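Multiheme cytochrome cf (Carboxydothermus ferrireducens DSM 11255, PDB 6QVM) probably carries electrons through its c-type hemes to insoluble extracellular iron(III) from a position inserted in the S-layer. Local coordinates at residues V82-Q86 with N87-L91; K204-N207 with A208-K212; Q40-A43 with S44-S47; S239-W242 with H243-M246. All coordinates share one frame; numbering follows the deposited sequence.

How the contacts relate
Along the chain the order is contact 3, contact 1, contact 2, contact 4, and no two of them touch. Contacts 3 and 1 both line heme pockets in the N-terminal part, their centres about 23 Å apart; contact 1 closes helix 79-86. Contact 2, about 22 Å from contact 1 between centres, lies on helix 199-212 and packs against helices 102-113 and 129-139, away from the bound hemes of the other three. Contact 4 follows helix 226-233, about 26 Å from contact 1 and 42 Å from contact 3 between centres. Between the heme-lining contacts 1 and 4 the chain passes through a mainly helical region that includes contact 2, consistent with a modular protein combining S-layer attachment with electron transfer.

Contact 1 (V82-Q86 with N87-L91); sequences VLFMQ and NGKKL. With HEC (heme c), chain E.
The ring of F84 is packed between K89 and a heme in a local contact at the C-terminal end of helix 79-86, where the chain turns back across the helix it has just left. CA of K89 stands over one face, 3.6 Å from the F84 ring centroid, in a CH-pi contact; over the opposite face lies the heme atom CBC. With CG anti to the backbone N (chi1 171°), the phenyl group is placed between K89 and the heme, and CD2 of L91 comes to 3.9 Å from its CD1. The backbone follows the pattern of a Schellman motif: K89 N bonds to F84 O at 2.9 Å and G88 N to M85 O at 3.4 Å, both weakly, with G88 at positive phi. A straighter bond, N87 N to L83 O, continues the helical ladder one step further. From the turn the K89 side chain, kinked at its second and fourth torsions, runs past the ring to bring NZ within 2.6 Å of the heme propionate atom O2D; the same nitrogen is hydrogen-bonded to Y27. CE of M85 meets that propionate from the helix side, 3.4 Å from O2D, and M85 also touches a second heme. Away from the hemes, NZ of K90 folds back over the turn to bond N87 O from above its carbonyl plane.

Contact 2 (K204-N207 with A208-K212); sequences KAFN and AVQAK
F206 presents one face of its ring to the side chain of Q210, one turn further along helix 199-212. This i to i+4 overlap belongs to a helix that packs against helices 102-113 and 129-139, and the helical region is probably the part of the protein that binds the S-layer. The Q210 amide lies stacked on the ring, the two planes 28° apart, with its CD 3.4 Å from CE2 of F206. Nearer the backbone, CG of Q210 makes a CH-pi contact over the same face, offset toward the rim. The two side chains lean together because F206 has CG anti to its N (chi1 -177°), whereas CG of Q210 sits beside its own N and continues in an extended chain. Beneath them runs the helix backbone: Q210 N to F206 O, V209 N to A205 O and A211 N to N207 O are the i to i+4 hydrogen bonds of the helix. On the buried side V209 and A205 pack into helix 129-139 through L136, while F206 lies against V112 of helix 102-113. The amide of N207 is nearly coplanar with that of Q210, but the pair faces acceptor to acceptor, with OD1 of N207 3.4 Å from OE1 of Q210.

Contact 3 (Q40-A43 with S44-S47); sequences QVPA and SHKS. With HEC (heme c), chain F.
P42 lies over one face of the H45 ring, its CD above the middle of the imidazole, 4.0 Å from the ring centroid and close to its normal, a CH-pi contact. The same CG-CD edge also rests on the heme, CG of P42 being 3.4 Å from the porphyrin atom C3A, so the proline fills the corner between ring and porphyrin. A tight turn joins them, with H45 N bonded to P42 O at 2.9 Å, and the next step, K46 N to A43 O, wraps the chain round A43. The imidazole is an axial ligand of the heme iron, NE2 of H45 standing 2.1 Å from FE. H63 binds that iron as well, giving the bis-histidine coordination common in multiheme cytochromes c; H63 closes a CXXCH motif, which makes H45 the distal ligand. The rotation of the ring is restrained at the edge away from the iron, where ND1 donates to S44 OG in the ring plane at 3.1 Å. Standing between its backbone N and carbonyl carbon (chi1 69°), that hydroxyl meets both ND1 and the heme propionate atom O2D, to which it donates at 2.8 Å, a relay that may polarise the imidazole. V41 adds CG1 against the heme methyl CMB.

Contact 4 (S239-W242 with H243-M246); sequences SATW and HPNM. With HEC (heme c), chain J.
ND2 of N245 holds two carbonyls of the preceding turn, giving one hydrogen to T241 O at 2.8 Å and the other to S239 O at 3.1 Å. The S239 bond is the straighter, at 161°; its acceptor lies in the amide plane of N245, although the donor stands above the carbonyl plane of S239. With CG beside its own backbone N and opposite the carbonyl carbon (chi1 -68°), the N245 amide turns back over the preceding residues; its OD1 takes a hydrogen bond from K248, and its backbone N bonds to W242 O at 3.0 Å. Across the loop, P244 fits against T241, the two side chains crossing at about a right angle, with CD of P244 3.2 Å from OG1 of T241. The turn thus folded presents H243 to a heme: its NE2 is 1.9 Å from FE, and H387, the histidine of a CXXCH motif, binds the same iron, so the site is a bis-histidine c-type heme with H243 as distal ligand. W242 and M246 border the propionates, SD of M246 lying 3.4 Å from CGD. Behind the imidazole a water accepts from H243 ND1 at 3.0 Å and donates to T241 OG1, which is also hydrogen-bonded to F238 O. The water bridge probably restrains the ligand ring's rotation, and with both axial positions taken by histidine the site is consistent with electron transfer rather than substrate binding at the iron.

Contact 1 (V82-Q86 with N87-L91)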
loop_
_atom_site.group_PDB
_atom_site.type_symbol
_atom_site.label_atom_id
_atom_site.label_comp_id
_atom_site.label_asym_id
_atom_site.label_seq_id
_atom_site.Cartn_x
_atom_site.Cartn_y
_atom_site.Cartn_z
ATOM N N VAL A 82 -23.285 -1.928 2.951
ATOM C CA VAL A 82 -22.105 -1.243 3.470
ATOM C C VAL A 82 -22.000 -1.429 4.980
ATOM O O VAL A 82 -20.967 -1.876 5.497
ATOM C CB VAL A 82 -22.146 0.248 3.094
ATOM C CG1 VAL A 82 -21.109 1.011 3.884
ATOM C CG2 VAL A 82 -21.932 0.431 1.601
ATOM N N LEU A 83 -23.075 -1.109 5.707
ATOM C CA LEU A 83 -23.071 -1.255 7.160
ATOM C C LEU A 83 -22.791 -2.694 7.565
ATOM O O LEU A 83 -22.016 -2.949 8.495
ATOM C CB LEU A 83 -24.407 -0.790 7.738
ATOM C CG LEU A 83 -24.780 0.671 7.488
ATOM C CD1 LEU A 83 -26.195 0.956 7.977
ATOM C CD2 LEU A 83 -23.781 1.607 8.151
ATOM N N PHE A 84 -23.434 -3.650 6.891
ATOM C CA PHE A 84 -23.151 -5.060 7.134
ATOM C C PHE A 84 -21.655 -5.335 7.048
ATOM O O PHE A 84 -21.070 -5.954 7.943
ATOM C CB PHE A 84 -23.932 -5.915 6.128
ATOM C CG PHE A 84 -23.569 -7.380 6.143
ATOM C CD1 PHE A 84 -24.126 -8.238 7.078
ATOM C CD2 PHE A 84 -22.695 -7.901 5.200
ATOM C CE1 PHE A 84 -23.805 -9.580 7.083
ATOM C CE2 PHE A 84 -22.366 -9.242 5.205
ATOM C CZ PHE A 84 -22.924 -10.083 6.147
ATOM N N MET A 85 -21.009 -4.840 5.991
ATOM C CA MET A 85 -19.597 -5.136 5.790
ATOM C C MET A 85 -18.719 -4.365 6.773
ATOM O O MET A 85 -17.706 -4.891 7.243
ATOM C CB MET A 85 -19.199 -4.834 4.349
ATOM C CG MET A 85 -17.871 -5.443 3.956
ATOM S SD MET A 85 -17.564 -5.385 2.184
ATOM C CE MET A 85 -15.897 -6.041 2.110
ATOM N N GLN A 86 -19.089 -3.123 7.102
ATOM C CA GLN A 86 -18.344 -2.374 8.110
ATOM C C GLN A 86 -18.467 -2.988 9.502
ATOM O O GLN A 86 -17.574 -2.789 10.334
ATOM C CB GLN A 86 -18.816 -0.920 8.149
ATOM C CG GLN A 86 -18.626 -0.166 6.848
ATOM C CD GLN A 86 -18.875 1.318 6.993
ATOM O OE1 GLN A 86 -20.011 1.764 7.168
ATOM N NE2 GLN A 86 -17.806 2.097 6.921
ATOM N N ASN A 87 -19.549 -3.726 9.766
ATOM C CA ASN A 87 -19.798 -4.348 11.060
ATOM C C ASN A 87 -19.220 -5.753 11.157
ATOM O O ASN A 87 -19.762 -6.592 11.894
ATOM C CB ASN A 87 -21.302 -4.368 11.339
ATOM C CG ASN A 87 -21.811 -3.048 11.880
ATOM O OD1 ASN A 87 -21.038 -2.233 12.388
ATOM N ND2 ASN A 87 -23.113 -2.828 11.769
ATOM N N GLY A 88 -18.140 -6.040 10.438
ATOM C CA GLY A 88 -17.602 -7.391 10.433
ATOM C C GLY A 88 -18.568 -8.408 9.868
ATOM O O GLY A 88 -18.657 -9.529 10.381
ATOM N N LYS A 89 -19.303 -8.033 8.820
ATOM C CA LYS A 89 -20.297 -8.896 8.180
ATOM C C LYS A 89 -21.319 -9.403 9.198
ATOM O O LYS A 89 -21.625 -10.594 9.285
ATOM C CB LYS A 89 -19.620 -10.036 7.422
ATOM C CG LYS A 89 -18.441 -9.534 6.595
ATOM C CD LYS A 89 -18.360 -10.165 5.225
ATOM C CE LYS A 89 -16.958 -10.023 4.653
ATOM N NZ LYS A 89 -16.948 -9.846 3.177
ATOM N N LYS A 90 -21.840 -8.464 9.986
ATOM C CA LYS A 90 -23.005 -8.680 10.827
ATOM C C LYS A 90 -23.999 -7.560 10.556
ATOM O O LYS A 90 -23.611 -6.425 10.270
ATOM C CB LYS A 90 -22.637 -8.717 12.319
ATOM C CG LYS A 90 -21.604 -9.777 12.681
ATOM C CD LYS A 90 -21.238 -9.705 14.155
ATOM C CE LYS A 90 -19.776 -9.349 14.355
ATOM N NZ LYS A 90 -19.577 -7.902 14.631
ATOM N N LEU A 91 -25.285 -7.883 10.637
ATOM C CA LEU A 91 -26.316 -6.914 10.292
ATOM C C LEU A 91 -26.314 -5.742 11.267
ATOM O O LEU A 91 -26.226 -5.930 12.483
ATOM C CB LEU A 91 -27.685 -7.588 10.290
ATOM C CG LEU A 91 -28.010 -8.570 9.164
ATOM C CD1 LEU A 91 -29.377 -9.203 9.401
ATOM C CD2 LEU A 91 -27.971 -7.867 7.811
HETATM FE FE HEC E . -24.027 -10.512 -1.680
HETATM C CHA HEC E . -20.741 -9.910 -2.517
HETATM C CHB HEC E . -24.497 -12.081 -4.688
HETATM C CHC HEC E . -27.245 -11.315 -0.741
HETATM C CHD HEC E . -23.677 -8.634 1.218
HETATM N NA HEC E . -22.843 -10.928 -3.286
HETATM C C1A HEC E . -21.523 -10.554 -3.448
HETATM C C2A HEC E . -21.088 -10.967 -4.765
HETATM C C3A HEC E . -22.134 -11.555 -5.370
HETATM C C4A HEC E . -23.253 -11.541 -4.452
HETATM C CMA HEC E . -22.161 -12.157 -6.790
HETATM C CAA HEC E . -19.672 -10.722 -5.342
HETATM C CBA HEC E . -18.944 -12.046 -5.560
HETATM C CGA HEC E . -18.406 -12.570 -4.256
HETATM O O1A HEC E . -18.385 -13.817 -4.083
HETATM O O2A HEC E . -17.997 -11.748 -3.395
HETATM N NB HEC E . -25.583 -11.499 -2.549
HETATM C C1B HEC E . -25.543 -12.110 -3.789
HETATM C C2B HEC E . -26.805 -12.788 -3.990
HETATM C C3B HEC E . -27.576 -12.571 -2.906
HETATM C C4B HEC E . -26.811 -11.766 -1.971
HETATM C CMB HEC E . -27.163 -13.572 -5.274
HETATM C CAB HEC E . -29.015 -13.085 -2.659
HETATM C CBB HEC E . -29.073 -14.630 -2.613
HETATM N NC HEC E . -25.235 -10.033 -0.091
HETATM C C1C HEC E . -26.520 -10.506 0.115
HETATM C C2C HEC E . -26.995 -10.003 1.394
HETATM C C3C HEC E . -25.989 -9.302 1.966
HETATM C C4C HEC E . -24.877 -9.289 1.024
HETATM C CMC HEC E . -28.367 -10.361 2.013
HETATM C CAC HEC E . -25.983 -8.548 3.329
HETATM C CBC HEC E . -26.284 -9.459 4.543
HETATM N ND HEC E . -22.459 -9.438 -0.791
HETATM C C1D HEC E . -22.557 -8.746 0.417
HETATM C C2D HEC E . -21.275 -8.155 0.714
HETATM C C3D HEC E . -20.366 -8.555 -0.455
HETATM C C4D HEC E . -21.182 -9.351 -1.335
HETATM C CMD HEC E . -20.899 -7.307 1.946
HETATM C CAD HEC E . -18.879 -8.211 -0.655
HETATM C CBD HEC E . -18.076 -9.291 0.067
HETATM C CGD HEC E . -16.597 -9.086 -0.137
HETATM O O1D HEC E . -16.176 -8.814 -1.294
HETATM O O2D HEC E . -15.842 -9.212 0.863
#

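Contact 2 (K204-N207 with A208-K212)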
loop_
_atom_site.group_PDB
_atom_site.type_symbol
_atom_site.label_atom_id
_atom_site.label_comp_id
_atom_site.label_asym_id
_atom_site.label_seq_id
_atom_site.Cartn_x
_atom_site.Cartn_y
_atom_site.Cartn_z
ATOM N N LYS A 204 -41.747 6.018 11.022
ATOM C CA LYS A 204 -42.099 7.354 10.550
ATOM C C LYS A 204 -41.200 8.411 11.176
ATOM O O LYS A 204 -40.892 9.427 10.541
ATOM C CB LYS A 204 -43.573 7.637 10.846
ATOM C CG LYS A 204 -44.123 8.910 10.218
ATOM C CD LYS A 204 -45.593 8.748 9.870
ATOM C CE LYS A 204 -46.189 10.050 9.369
ATOM N NZ LYS A 204 -46.305 11.052 10.461
ATOM N N ALA A 205 -40.756 8.181 12.412
ATOM C CA ALA A 205 -39.817 9.099 13.047
ATOM C C ALA A 205 -38.421 8.939 12.456
ATOM O O ALA A 205 -37.733 9.931 12.187
ATOM C CB ALA A 205 -39.803 8.879 14.559
ATOM N N PHE A 206 -37.992 7.693 12.235
ATOM C CA PHE A 206 -36.684 7.438 11.635
ATOM C C PHE A 206 -36.586 8.044 10.238
ATOM O O PHE A 206 -35.545 8.596 9.865
ATOM C CB PHE A 206 -36.425 5.929 11.598
ATOM C CG PHE A 206 -35.073 5.551 11.062
ATOM C CD1 PHE A 206 -33.916 6.011 11.667
ATOM C CD2 PHE A 206 -34.961 4.722 9.957
ATOM C CE1 PHE A 206 -32.667 5.655 11.176
ATOM C CE2 PHE A 206 -33.718 4.367 9.457
ATOM C CZ PHE A 206 -32.569 4.833 10.069
ATOM N N ASN A 207 -37.678 7.976 9.465
ATOM C CA ASN A 207 -37.682 8.571 8.131
ATOM C C ASN A 207 -37.448 10.075 8.199
ATOM O O ASN A 207 -36.779 10.646 7.329
ATOM C CB ASN A 207 -38.999 8.256 7.413
ATOM C CG ASN A 207 -39.120 6.793 7.042
ATOM O OD1 ASN A 207 -38.126 6.062 7.022
ATOM N ND2 ASN A 207 -40.344 6.352 6.770
ATOM N N ALA A 208 -38.001 10.737 9.217
ATOM C CA ALA A 208 -37.780 12.170 9.373
ATOM C C ALA A 208 -36.327 12.480 9.719
ATOM O O ALA A 208 -35.796 13.515 9.299
ATOM C CB ALA A 208 -38.712 12.732 10.444
ATOM N N VAL A 209 -35.675 11.601 10.484
ATOM C CA VAL A 209 -34.243 11.744 10.724
ATOM C C VAL A 209 -33.464 11.520 9.433
ATOM O O VAL A 209 -32.519 12.255 9.123
ATOM C CB VAL A 209 -33.786 10.778 11.833
ATOM C CG1 VAL A 209 -32.300 10.925 12.077
ATOM C CG2 VAL A 209 -34.572 11.011 13.114
ATOM N N GLN A 210 -33.860 10.512 8.650
ATOM C CA GLN A 210 -33.186 10.245 7.381
ATOM C C GLN A 210 -33.400 11.368 6.373
ATOM O O GLN A 210 -32.532 11.612 5.527
ATOM C CB GLN A 210 -33.665 8.919 6.795
ATOM C CG GLN A 210 -32.955 7.703 7.352
ATOM C CD GLN A 210 -33.502 6.405 6.788
ATOM O OE1 GLN A 210 -34.713 6.183 6.770
ATOM N NE2 GLN A 210 -32.613 5.545 6.308
ATOM N N ALA A 211 -34.544 12.051 6.438
ATOM C CA ALA A 211 -34.784 13.167 5.531
ATOM C C ALA A 211 -33.866 14.340 5.853
ATOM O O ALA A 211 -33.407 15.043 4.946
ATOM C CB ALA A 211 -36.249 13.594 5.594
ATOM N N LYS A 212 -33.585 14.565 7.139
ATOM C CA LYS A 212 -32.737 15.685 7.530
ATOM C C LYS A 212 -31.265 15.425 7.240
ATOM O O LYS A 212 -30.529 16.362 6.908
ATOM C CB LYS A 212 -32.923 16.004 9.013
ATOM C CG LYS A 212 -32.199 17.269 9.451
ATOM C CD LYS A 212 -32.036 17.341 10.955
ATOM C CE LYS A 212 -31.026 18.413 11.339
ATOM N NZ LYS A 212 -31.513 19.781 11.030
#

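Contact 3 (Q40-A43 with S44-S47)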
loop_
_atom_site.group_PDB
_atom_site.type_symbol
_atom_site.label_atom_id
_atom_site.label_comp_id
_atom_site.label_asym_id
_atom_site.label_seq_id
_atom_site.Cartn_x
_atom_site.Cartn_y
_atom_site.Cartn_z
ATOM N N GLN A 40 -27.729 -3.448 -4.738
ATOM C CA GLN A 40 -28.584 -2.666 -5.616
ATOM C C GLN A 40 -29.025 -3.505 -6.807
ATOM O O GLN A 40 -28.278 -4.345 -7.317
ATOM C CB GLN A 40 -27.867 -1.407 -6.101
ATOM C CG GLN A 40 -27.578 -0.403 -4.995
ATOM C CD GLN A 40 -26.784 0.792 -5.485
ATOM O OE1 GLN A 40 -27.154 1.432 -6.464
ATOM N NE2 GLN A 40 -25.674 1.084 -4.816
ATOM N N VAL A 41 -30.258 -3.274 -7.242
ATOM C CA VAL A 41 -30.832 -4.001 -8.369
ATOM C C VAL A 41 -31.186 -2.986 -9.450
ATOM O O VAL A 41 -31.471 -1.822 -9.132
ATOM C CB VAL A 41 -32.054 -4.827 -7.934
ATOM C CG1 VAL A 41 -31.683 -5.775 -6.798
ATOM C CG2 VAL A 41 -33.190 -3.914 -7.507
ATOM N N PRO A 42 -31.165 -3.367 -10.730
ATOM C CA PRO A 42 -31.464 -2.400 -11.792
ATOM C C PRO A 42 -32.871 -1.838 -11.660
ATOM O O PRO A 42 -33.775 -2.487 -11.130
ATOM C CB PRO A 42 -31.316 -3.223 -13.077
ATOM C CG PRO A 42 -30.418 -4.349 -12.695
ATOM C CD PRO A 42 -30.767 -4.676 -11.270
ATOM N N ALA A 43 -33.047 -0.612 -12.165
ATOM C CA ALA A 43 -34.352 0.040 -12.117
ATOM C C ALA A 43 -35.422 -0.818 -12.776
ATOM O O ALA A 43 -36.563 -0.876 -12.303
ATOM C CB ALA A 43 -34.282 1.411 -12.787
ATOM N N SER A 44 -35.064 -1.509 -13.862
ATOM C CA SER A 44 -36.017 -2.353 -14.573
ATOM C C SER A 44 -36.497 -3.539 -13.743
ATOM O O SER A 44 -37.475 -4.181 -14.135
ATOM C CB SER A 44 -35.404 -2.859 -15.879
ATOM O OG SER A 44 -34.363 -3.781 -15.626
ATOM N N HIS A 45 -35.849 -3.838 -12.615
ATOM C CA HIS A 45 -36.250 -4.947 -11.760
ATOM C C HIS A 45 -37.132 -4.522 -10.597
ATOM O O HIS A 45 -37.636 -5.389 -9.872
ATOM C CB HIS A 45 -35.021 -5.647 -11.177
ATOM C CG HIS A 45 -34.201 -6.393 -12.183
ATOM N ND1 HIS A 45 -33.943 -5.909 -13.447
ATOM C CD2 HIS A 45 -33.568 -7.587 -12.101
ATOM C CE1 HIS A 45 -33.182 -6.773 -14.100
ATOM N NE2 HIS A 45 -32.942 -7.801 -13.305
ATOM N N LYS A 46 -37.319 -3.221 -10.398
ATOM C CA LYS A 46 -37.879 -2.739 -9.147
ATOM C C LYS A 46 -39.338 -3.137 -8.992
ATOM O O LYS A 46 -40.131 -3.050 -9.933
ATOM C CB LYS A 46 -37.747 -1.221 -9.049
ATOM C CG LYS A 46 -38.263 -0.649 -7.736
ATOM C CD LYS A 46 -37.722 0.747 -7.483
ATOM C CE LYS A 46 -38.469 1.419 -6.342
ATOM N NZ LYS A 46 -38.141 2.866 -6.247
ATOM N N SER A 47 -39.683 -3.582 -7.787
ATOM C CA SER A 47 -41.070 -3.836 -7.423
ATOM C C SER A 47 -41.720 -2.536 -6.971
ATOM O O SER A 47 -41.218 -1.864 -6.063
ATOM C CB SER A 47 -41.161 -4.882 -6.315
ATOM O OG SER A 47 -40.834 -6.173 -6.795
HETATM FE FE HEC F . -31.577 -9.346 -13.494
HETATM C CHA HEC F . -30.147 -7.471 -16.060
HETATM C CHB HEC F . -29.272 -8.005 -11.323
HETATM C CHC HEC F . -32.986 -11.117 -10.882
HETATM C CHD HEC F . -33.496 -11.064 -15.709
HETATM N NA HEC F . -30.014 -7.979 -13.666
HETATM C C1A HEC F . -29.553 -7.369 -14.817
HETATM C C2A HEC F . -28.357 -6.603 -14.499
HETATM C C3A HEC F . -28.114 -6.779 -13.178
HETATM C C4A HEC F . -29.155 -7.634 -12.643
HETATM C CMA HEC F . -26.978 -6.207 -12.300
HETATM C CAA HEC F . -27.576 -5.803 -15.583
HETATM C CBA HEC F . -26.970 -4.472 -15.126
HETATM C CGA HEC F . -27.987 -3.366 -15.186
HETATM O O1A HEC F . -27.974 -2.489 -14.283
HETATM O O2A HEC F . -28.814 -3.363 -16.131
HETATM N NB HEC F . -31.191 -9.557 -11.484
HETATM C C1B HEC F . -30.250 -8.818 -10.787
HETATM C C2B HEC F . -30.458 -9.051 -9.374
HETATM C C3B HEC F . -31.466 -9.931 -9.240
HETATM C C4B HEC F . -31.953 -10.257 -10.568
HETATM C CMB HEC F . -29.589 -8.449 -8.249
HETATM C CAB HEC F . -32.056 -10.497 -7.926
HETATM C CBB HEC F . -32.697 -9.388 -7.061
HETATM N NC HEC F . -32.936 -10.830 -13.325
HETATM C C1C HEC F . -33.415 -11.412 -12.165
HETATM C C2C HEC F . -34.416 -12.408 -12.527
HETATM C C3C HEC F . -34.652 -12.291 -13.857
HETATM C C4C HEC F . -33.661 -11.363 -14.374
HETATM C CMC HEC F . -35.262 -13.162 -11.477
HETATM C CAC HEC F . -35.563 -13.111 -14.821
HETATM C CBC HEC F . -37.003 -13.379 -14.345
HETATM N ND HEC F . -31.764 -9.293 -15.571
HETATM C C1D HEC F . -32.699 -10.075 -16.246
HETATM C C2D HEC F . -32.697 -9.691 -17.633
HETATM C C3D HEC F . -31.658 -8.570 -17.751
HETATM C C4D HEC F . -31.126 -8.385 -16.417
HETATM C CMD HEC F . -33.573 -10.294 -18.747
HETATM C CAD HEC F . -31.280 -7.822 -19.045
HETATM C CBD HEC F . -32.334 -6.753 -19.310
HETATM C CGD HEC F . -32.124 -5.624 -18.331
HETATM O O1D HEC F . -30.966 -5.129 -18.227
HETATM O O2D HEC F . -33.107 -5.225 -17.648
#

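Contact 4 (S239-W242 with H243-M246)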
loop_
_atom_site.group_PDB
_atom_site.type_symbol
_atom_site.label_atom_id
_atom_site.label_comp_id
_atom_site.label_asym_id
_atom_site.label_seq_id
_atom_site.Cartn_x
_atom_site.Cartn_y
_atom_site.Cartn_z
ATOM N N SER A 239 -1.668 0.913 9.623
ATOM C CA SER A 239 -1.605 2.092 10.477
ATOM C C SER A 239 -0.281 2.220 11.220
ATOM O O SER A 239 -0.032 3.263 11.837
ATOM C CB SER A 239 -2.763 2.075 11.482
ATOM O OG SER A 239 -4.005 2.172 10.806
ATOM N N ALA A 240 0.565 1.191 11.181
ATOM C CA ALA A 240 1.862 1.228 11.839
ATOM C C ALA A 240 3.015 1.481 10.877
ATOM O O ALA A 240 4.135 1.731 11.336
ATOM C CB ALA A 240 2.114 -0.080 12.602
ATOM N N THR A 241 2.780 1.408 9.568
ATOM C CA THR A 241 3.803 1.823 8.621
ATOM C C THR A 241 3.980 3.339 8.686
ATOM O O THR A 241 3.129 4.070 9.200
ATOM C CB THR A 241 3.453 1.378 7.199
ATOM O OG1 THR A 241 2.269 2.051 6.754
ATOM C CG2 THR A 241 3.219 -0.131 7.148
ATOM N N TRP A 242 5.113 3.811 8.165
ATOM C CA TRP A 242 5.455 5.221 8.322
ATOM C C TRP A 242 4.637 6.119 7.402
ATOM O O TRP A 242 4.416 7.291 7.727
ATOM C CB TRP A 242 6.954 5.418 8.099
ATOM C CG TRP A 242 7.741 4.967 9.288
ATOM C CD1 TRP A 242 8.460 3.810 9.415
ATOM C CD2 TRP A 242 7.858 5.653 10.542
ATOM N NE1 TRP A 242 9.027 3.744 10.666
ATOM C CE2 TRP A 242 8.668 4.860 11.378
ATOM C CE3 TRP A 242 7.363 6.868 11.034
ATOM C CZ2 TRP A 242 8.992 5.239 12.677
ATOM C CZ3 TRP A 242 7.681 7.240 12.327
ATOM C CH2 TRP A 242 8.487 6.428 13.135
ATOM N N HIS A 243 4.170 5.587 6.270
ATOM C CA HIS A 243 3.406 6.345 5.282
ATOM C C HIS A 243 2.259 7.123 5.928
ATOM O O HIS A 243 2.231 8.357 5.821
ATOM C CB HIS A 243 2.874 5.423 4.176
ATOM C CG HIS A 243 3.826 5.219 3.042
ATOM N ND1 HIS A 243 3.958 4.010 2.393
ATOM C CD2 HIS A 243 4.692 6.067 2.440
ATOM C CE1 HIS A 243 4.862 4.124 1.437
ATOM N NE2 HIS A 243 5.322 5.362 1.444
ATOM N N PRO A 244 1.314 6.478 6.626
ATOM C CA PRO A 244 0.195 7.247 7.192
ATOM C C PRO A 244 0.571 8.094 8.396
ATOM O O PRO A 244 -0.262 8.891 8.846
ATOM C CB PRO A 244 -0.813 6.161 7.576
ATOM C CG PRO A 244 0.038 5.003 7.926
ATOM C CD PRO A 244 1.195 5.045 6.962
ATOM N N ASN A 245 1.791 7.966 8.919
ATOM C CA ASN A 245 2.217 8.691 10.110
ATOM C C ASN A 245 3.163 9.849 9.808
ATOM O O ASN A 245 3.758 10.405 10.736
ATOM C CB ASN A 245 2.879 7.725 11.100
ATOM C CG ASN A 245 1.894 6.735 11.699
ATOM O OD1 ASN A 245 1.000 7.114 12.457
ATOM N ND2 ASN A 245 2.057 5.461 11.368
ATOM N N MET A 246 3.314 10.228 8.539
ATOM C CA MET A 246 4.308 11.236 8.176
ATOM C C MET A 246 4.024 12.590 8.822
ATOM O O MET A 246 4.962 13.326 9.158
ATOM C CB MET A 246 4.372 11.377 6.654
ATOM C CG MET A 246 5.329 12.446 6.144
ATOM S SD MET A 246 7.065 12.041 6.416
ATOM C CE MET A 246 7.874 13.288 5.417
HETATM FE FE HEC J . 6.688 5.836 0.150
HETATM C CHA HEC J . 8.375 6.134 3.090
HETATM C CHB HEC J . 8.015 2.678 -0.281
HETATM C CHC HEC J . 4.573 5.301 -2.511
HETATM C CHD HEC J . 5.780 9.170 0.210
HETATM N NA HEC J . 7.943 4.623 1.203
HETATM C C1A HEC J . 8.574 4.970 2.381
HETATM C C2A HEC J . 9.481 3.900 2.742
HETATM C C3A HEC J . 9.386 2.947 1.810
HETATM C C4A HEC J . 8.423 3.388 0.823
HETATM C CMA HEC J . 10.179 1.626 1.786
HETATM C CAA HEC J . 10.395 3.882 3.986
HETATM C CBA HEC J . 9.681 3.157 5.121
HETATM C CGA HEC J . 10.637 3.018 6.277
HETATM O O1A HEC J . 11.418 3.973 6.547
HETATM O O2A HEC J . 10.609 1.946 6.935
HETATM N NB HEC J . 6.363 4.285 -1.158
HETATM C C1B HEC J . 6.985 3.049 -1.120
HETATM C C2B HEC J . 6.372 2.206 -2.121
HETATM C C3B HEC J . 5.423 2.931 -2.751
HETATM C C4B HEC J . 5.399 4.255 -2.148
HETATM C CMB HEC J . 6.820 0.753 -2.399
HETATM C CAB HEC J . 4.503 2.464 -3.907
HETATM C CBB HEC J . 3.641 1.233 -3.529
HETATM N NC HEC J . 5.464 7.035 -0.978
HETATM C C1C HEC J . 4.611 6.582 -1.976
HETATM C C2C HEC J . 3.771 7.694 -2.397
HETATM C C3C HEC J . 4.052 8.755 -1.602
HETATM C C4C HEC J . 5.155 8.364 -0.726
HETATM C CMC HEC J . 2.639 7.592 -3.450
HETATM C CAC HEC J . 3.437 10.188 -1.651
HETATM C CBC HEC J . 1.903 10.220 -1.442
HETATM N ND HEC J . 7.025 7.406 1.443
HETATM C C1D HEC J . 6.547 8.708 1.265
HETATM C C2D HEC J . 7.005 9.513 2.372
HETATM C C3D HEC J . 7.811 8.563 3.263
HETATM C C4D HEC J . 7.769 7.277 2.613
HETATM C CMD HEC J . 6.745 11.011 2.617
HETATM C CAD HEC J . 8.501 8.896 4.596
HETATM C CBD HEC J . 7.511 8.456 5.680
HETATM C CGD HEC J . 7.957 8.866 7.061
HETATM O O1D HEC J . 9.186 9.070 7.247
HETATM O O2D HEC J . 7.087 8.978 7.967
HETATM O O HOH W 1 2.741 1.688 3.916
#